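Hen1 (Anabaena variabilis, PDB 3JWH) probably transfers a methyl group from S-adenosylmethionine to the 2'-hydroxyl of the 3'-terminal nucleotide of RNA. Local coordinates at residues Y63-L73 with E84-A92. Sequence-based numbering, arbitrary orientation.
Sequences YRSLEIAQERL and ERLQLIQGA. With SAH (S-adenosyl-L-homocysteine), chain C.
Q90 carries its CG anti to the backbone N (chi1 -172°), and Y63 sets its ring anti to its own carbonyl carbon. These two torsions lay the glutamine chain against one face of the tyrosine ring. Q90 CG stands 3.6 Å from the centroid of the Y63 ring, only 15° off the ring normal, a CH-pi contact. The chain then bends at chi2, and the amide plane runs nearly parallel to the ring, 4° apart. With an alanine here, CG and the amide are gone, and Y63 would probably lose the CH-pi contact and the stacked plane on this face and be freer to turn. One turn along, L66 points at the strand. Its CD2 packs 3.7 Å from Q90 CA and also meets the carbonyl of I89.

Helix 63-73 follows strand 55-60 and leads back, through the short helix 80-83, to strand 86-90, which runs parallel to 55-60 at the end of the sheet. This is a right-handed beta-alpha-beta crossover of the Rossmann-like methyltransferase fold. The helix runs almost antiparallel to strand 86-90, with the axes 9.0 Å apart. No hydrogen bond joins them. The residues that follow the strand, G91 and A92, border the adenine of S-adenosyl-L-homocysteine, and A92 CA lies 3.3 Å from ligand N1.

L88 fills the middle of the interface. Its CD2 sits 3.7 Å from L66 O. The bent chain of Q70 crosses it at an angle, with NE2 and CB near L88 CD2. A69 CB is a looser neighbour of the same methyl. L44 of helix 42-49 also packs on L88. At the far end L73 and L86 meet tip to tip, L73 CD1 3.6 Å from L86 CD2. L73 CD1 also approaches L88 CD1, at 4.3 Å.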
loop_
_atom_site.group_PDB
_atom_site.type_symbol
_atom_site.label_atom_id
_atom_site.label_comp_id
_atom_site.label_asym_id
_atom_site.label_seq_id
_atom_site.Cartn_x
_atom_site.Cartn_y
_atom_site.Cartn_z
ATOM N N TYR A 63 -11.379 14.230 0.528
ATOM C CA TYR A 63 -10.795 15.568 0.569
ATOM C C TYR A 63 -10.332 15.868 1.987
ATOM O O TYR A 63 -9.280 16.465 2.192
ATOM C CB TYR A 63 -11.832 16.631 0.124
ATOM C CG TYR A 63 -12.119 16.648 -1.373
ATOM C CD1 TYR A 63 -11.318 17.378 -2.249
ATOM C CD2 TYR A 63 -13.185 15.931 -1.908
ATOM C CE1 TYR A 63 -11.566 17.397 -3.617
ATOM C CE2 TYR A 63 -13.449 15.944 -3.285
ATOM C CZ TYR A 63 -12.632 16.682 -4.130
ATOM O OH TYR A 63 -12.880 16.708 -5.489
ATOM N N ARG A 64 -11.124 15.459 2.964
ATOM C CA ARG A 64 -10.784 15.691 4.359
ATOM C C ARG A 64 -9.433 15.066 4.689
ATOM O O ARG A 64 -8.556 15.712 5.258
ATOM C CB ARG A 64 -11.857 15.099 5.274
ATOM C CG ARG A 64 -11.684 15.509 6.723
ATOM C CD ARG A 64 -11.999 16.977 6.905
ATOM N NE ARG A 64 -11.139 17.626 7.892
ATOM C CZ ARG A 64 -9.994 18.235 7.598
ATOM N NH1 ARG A 64 -9.567 18.279 6.340
ATOM N NH2 ARG A 64 -9.291 18.828 8.557
ATOM N N SER A 65 -9.265 13.810 4.307
ATOM C CA SER A 65 -8.018 13.106 4.563
ATOM C C SER A 65 -6.826 13.714 3.843
ATOM O O SER A 65 -5.730 13.778 4.406
ATOM C CB SER A 65 -8.163 11.644 4.174
ATOM O OG SER A 65 -9.013 10.988 5.095
ATOM N N LEU A 66 -7.023 14.154 2.603
ATOM C CA LEU A 66 -5.929 14.756 1.850
ATOM C C LEU A 66 -5.517 16.095 2.456
ATOM O O LEU A 66 -4.343 16.432 2.446
ATOM C CB LEU A 66 -6.310 14.953 0.375
ATOM C CG LEU A 66 -5.973 13.932 -0.729
ATOM C CD1 LEU A 66 -5.368 12.651 -0.197
ATOM C CD2 LEU A 66 -7.231 13.657 -1.496
ATOM N N GLU A 67 -6.469 16.870 2.966
ATOM C CA GLU A 67 -6.118 18.159 3.568
ATOM C C GLU A 67 -5.283 17.897 4.818
ATOM O O GLU A 67 -4.290 18.574 5.074
ATOM C CB GLU A 67 -7.367 18.965 3.950
ATOM C CG GLU A 67 -8.181 19.513 2.772
ATOM C CD GLU A 67 -7.411 20.510 1.901
ATOM O OE1 GLU A 67 -6.419 20.104 1.258
ATOM O OE2 GLU A 67 -7.801 21.702 1.857
ATOM N N ILE A 68 -5.690 16.908 5.601
ATOM C CA ILE A 68 -4.954 16.567 6.801
ATOM C C ILE A 68 -3.551 16.090 6.420
ATOM O O ILE A 68 -2.569 16.504 7.033
ATOM C CB ILE A 68 -5.720 15.497 7.611
ATOM C CG1 ILE A 68 -7.021 16.120 8.146
ATOM C CG2 ILE A 68 -4.862 14.976 8.748
ATOM C CD1 ILE A 68 -7.943 15.155 8.826
ATOM N N ALA A 69 -3.449 15.243 5.397
ATOM C CA ALA A 69 -2.144 14.752 4.952
ATOM C C ALA A 69 -1.201 15.920 4.652
ATOM O O ALA A 69 -0.056 15.946 5.111
ATOM C CB ALA A 69 -2.302 13.890 3.717
ATOM N N GLN A 70 -1.688 16.881 3.870
ATOM C CA GLN A 70 -0.908 18.052 3.495
ATOM C C GLN A 70 -0.490 18.804 4.762
ATOM O O GLN A 70 0.621 19.319 4.864
ATOM C CB GLN A 70 -1.752 18.959 2.585
ATOM C CG GLN A 70 -1.004 20.103 1.929
ATOM C CD GLN A 70 0.236 19.632 1.197
ATOM O OE1 GLN A 70 1.273 19.391 1.816
ATOM N NE2 GLN A 70 0.135 19.480 -0.122
ATOM N N GLU A 71 -1.390 18.837 5.734
ATOM C CA GLU A 71 -1.151 19.522 6.994
ATOM C C GLU A 71 0.042 18.962 7.765
ATOM O O GLU A 71 0.970 19.699 8.088
ATOM C CB GLU A 71 -2.411 19.458 7.850
ATOM C CG GLU A 71 -2.383 20.325 9.092
ATOM C CD GLU A 71 -3.764 20.451 9.714
ATOM O OE1 GLU A 71 -4.408 19.401 9.953
ATOM O OE2 GLU A 71 -4.208 21.595 9.964
ATOM N N ARG A 72 0.036 17.669 8.064
ATOM C CA ARG A 72 1.161 17.115 8.802
ATOM C C ARG A 72 2.427 17.016 7.954
ATOM O O ARG A 72 3.544 17.134 8.476
ATOM C CB ARG A 72 0.800 15.768 9.434
ATOM C CG ARG A 72 -0.067 14.852 8.619
ATOM C CD ARG A 72 -0.662 13.769 9.520
ATOM N NE ARG A 72 0.353 12.877 10.082
ATOM C CZ ARG A 72 1.021 11.957 9.389
ATOM N NH1 ARG A 72 0.792 11.791 8.095
ATOM N NH2 ARG A 72 1.922 11.194 9.996
ATOM N N LEU A 73 2.266 16.829 6.649
ATOM C CA LEU A 73 3.429 16.747 5.781
ATOM C C LEU A 73 4.146 18.078 5.842
ATOM O O LEU A 73 5.350 18.152 5.615
ATOM C CB LEU A 73 3.034 16.426 4.336
ATOM C CG LEU A 73 2.768 14.945 4.009
ATOM C CD1 LEU A 73 2.192 14.791 2.605
ATOM C CD2 LEU A 73 4.050 14.158 4.129
ATOM N N GLU A 84 9.547 19.116 -3.995
ATOM C CA GLU A 84 9.028 18.875 -5.346
ATOM C C GLU A 84 8.762 17.396 -5.670
ATOM O O GLU A 84 8.217 17.072 -6.721
ATOM C CB GLU A 84 9.991 19.436 -6.392
ATOM C CG GLU A 84 9.966 20.951 -6.530
ATOM C CD GLU A 84 8.581 21.492 -6.880
ATOM O OE1 GLU A 84 7.983 21.038 -7.887
ATOM O OE2 GLU A 84 8.089 22.381 -6.148
ATOM N N ARG A 85 9.154 16.508 -4.767
ATOM C CA ARG A 85 8.957 15.070 -4.950
ATOM C C ARG A 85 7.518 14.649 -4.614
ATOM O O ARG A 85 7.019 13.642 -5.118
ATOM C CB ARG A 85 9.949 14.303 -4.067
ATOM C CG ARG A 85 11.394 14.422 -4.524
ATOM C CD ARG A 85 12.408 14.298 -3.383
ATOM N NE ARG A 85 12.354 13.021 -2.670
ATOM C CZ ARG A 85 12.051 12.895 -1.376
ATOM N NH1 ARG A 85 11.769 13.968 -0.653
ATOM N NH2 ARG A 85 12.049 11.695 -0.801
ATOM N N LEU A 86 6.865 15.437 -3.771
ATOM C CA LEU A 86 5.504 15.167 -3.317
ATOM C C LEU A 86 4.372 15.629 -4.234
ATOM O O LEU A 86 4.458 16.657 -4.879
ATOM C CB LEU A 86 5.292 15.800 -1.945
ATOM C CG LEU A 86 3.863 15.661 -1.420
ATOM C CD1 LEU A 86 3.571 14.197 -1.097
ATOM C CD2 LEU A 86 3.684 16.540 -0.197
ATOM N N GLN A 87 3.293 14.865 -4.244
ATOM C CA GLN A 87 2.127 15.178 -5.053
ATOM C C GLN A 87 0.921 14.512 -4.390
ATOM O O GLN A 87 0.969 13.334 -4.046
ATOM C CB GLN A 87 2.323 14.637 -6.473
ATOM C CG GLN A 87 1.483 15.288 -7.546
ATOM C CD GLN A 87 1.551 14.531 -8.868
ATOM O OE1 GLN A 87 2.631 14.116 -9.311
ATOM N NE2 GLN A 87 0.404 14.359 -9.508
ATOM N N LEU A 88 -0.145 15.282 -4.201
ATOM C CA LEU A 88 -1.390 14.813 -3.594
ATOM C C LEU A 88 -2.510 14.880 -4.634
ATOM O O LEU A 88 -2.715 15.907 -5.268
ATOM C CB LEU A 88 -1.737 15.689 -2.393
ATOM C CG LEU A 88 -1.529 15.099 -0.996
ATOM C CD1 LEU A 88 -0.246 14.316 -0.916
ATOM C CD2 LEU A 88 -1.540 16.211 0.005
ATOM N N ILE A 89 -3.233 13.784 -4.796
ATOM C CA ILE A 89 -4.297 13.713 -5.787
ATOM C C ILE A 89 -5.611 13.160 -5.232
ATOM O O ILE A 89 -5.625 12.111 -4.578
ATOM C CB ILE A 89 -3.880 12.795 -6.948
ATOM C CG1 ILE A 89 -2.692 13.386 -7.698
ATOM C CG2 ILE A 89 -5.059 12.566 -7.874
ATOM C CD1 ILE A 89 -2.061 12.402 -8.664
ATOM N N GLN A 90 -6.717 13.863 -5.494
ATOM C CA GLN A 90 -8.012 13.371 -5.063
ATOM C C GLN A 90 -8.521 12.522 -6.222
ATOM O O GLN A 90 -8.418 12.918 -7.391
ATOM C CB GLN A 90 -9.004 14.509 -4.770
ATOM C CG GLN A 90 -10.325 14.035 -4.131
ATOM C CD GLN A 90 -11.283 13.352 -5.113
ATOM O OE1 GLN A 90 -12.135 12.548 -4.711
ATOM N NE2 GLN A 90 -11.160 13.683 -6.397
ATOM N N GLY A 91 -9.039 11.345 -5.897
ATOM C CA GLY A 91 -9.560 10.463 -6.925
ATOM C C GLY A 91 -9.923 9.100 -6.372
ATOM O O GLY A 91 -9.378 8.679 -5.357
ATOM N N ALA A 92 -10.855 8.423 -7.029
ATOM C CA ALA A 92 -11.281 7.091 -6.630
ATOM C C ALA A 92 -10.285 6.075 -7.185
ATOM O O ALA A 92 -9.709 6.279 -8.252
ATOM C CB ALA A 92 -12.661 6.818 -7.164
HETATM N N SAH C . -3.221 3.844 4.175
HETATM C CA SAH C . -3.529 4.779 5.267
HETATM C CB SAH C . -4.863 4.391 5.907
HETATM C CG SAH C . -5.975 4.380 4.858
HETATM S SD SAH C . -7.609 3.863 5.502
HETATM C C SAH C . -2.432 4.707 6.331
HETATM O O SAH C . -2.633 3.928 7.288
HETATM O OXT SAH C . -1.424 5.429 6.163
HETATM C "C5'" SAH C . -8.429 3.602 3.888
HETATM C "C4'" SAH C . -8.163 4.770 2.936
HETATM O "O4'" SAH C . -8.601 4.398 1.617
HETATM C "C3'" SAH C . -8.981 5.995 3.355
HETATM O "O3'" SAH C . -8.235 7.189 3.103
HETATM C "C2'" SAH C . -10.176 5.901 2.405
HETATM O "O2'" SAH C . -10.723 7.208 2.207
HETATM C "C1'" SAH C . -9.435 5.465 1.143
HETATM N N9 SAH C . -10.354 4.935 0.113
HETATM C C8 SAH C . -11.331 4.056 0.319
HETATM N N7 SAH C . -11.932 3.778 -0.835
HETATM C C5 SAH C . -11.335 4.487 -1.787
HETATM C C6 SAH C . -11.518 4.618 -3.155
HETATM N N6 SAH C . -12.482 3.938 -3.774
HETATM N N1 SAH C . -10.724 5.445 -3.839
HETATM C C2 SAH C . -9.771 6.138 -3.230
HETATM N N3 SAH C . -9.570 6.039 -1.931
HETATM C C4 SAH C . -10.328 5.228 -1.182
#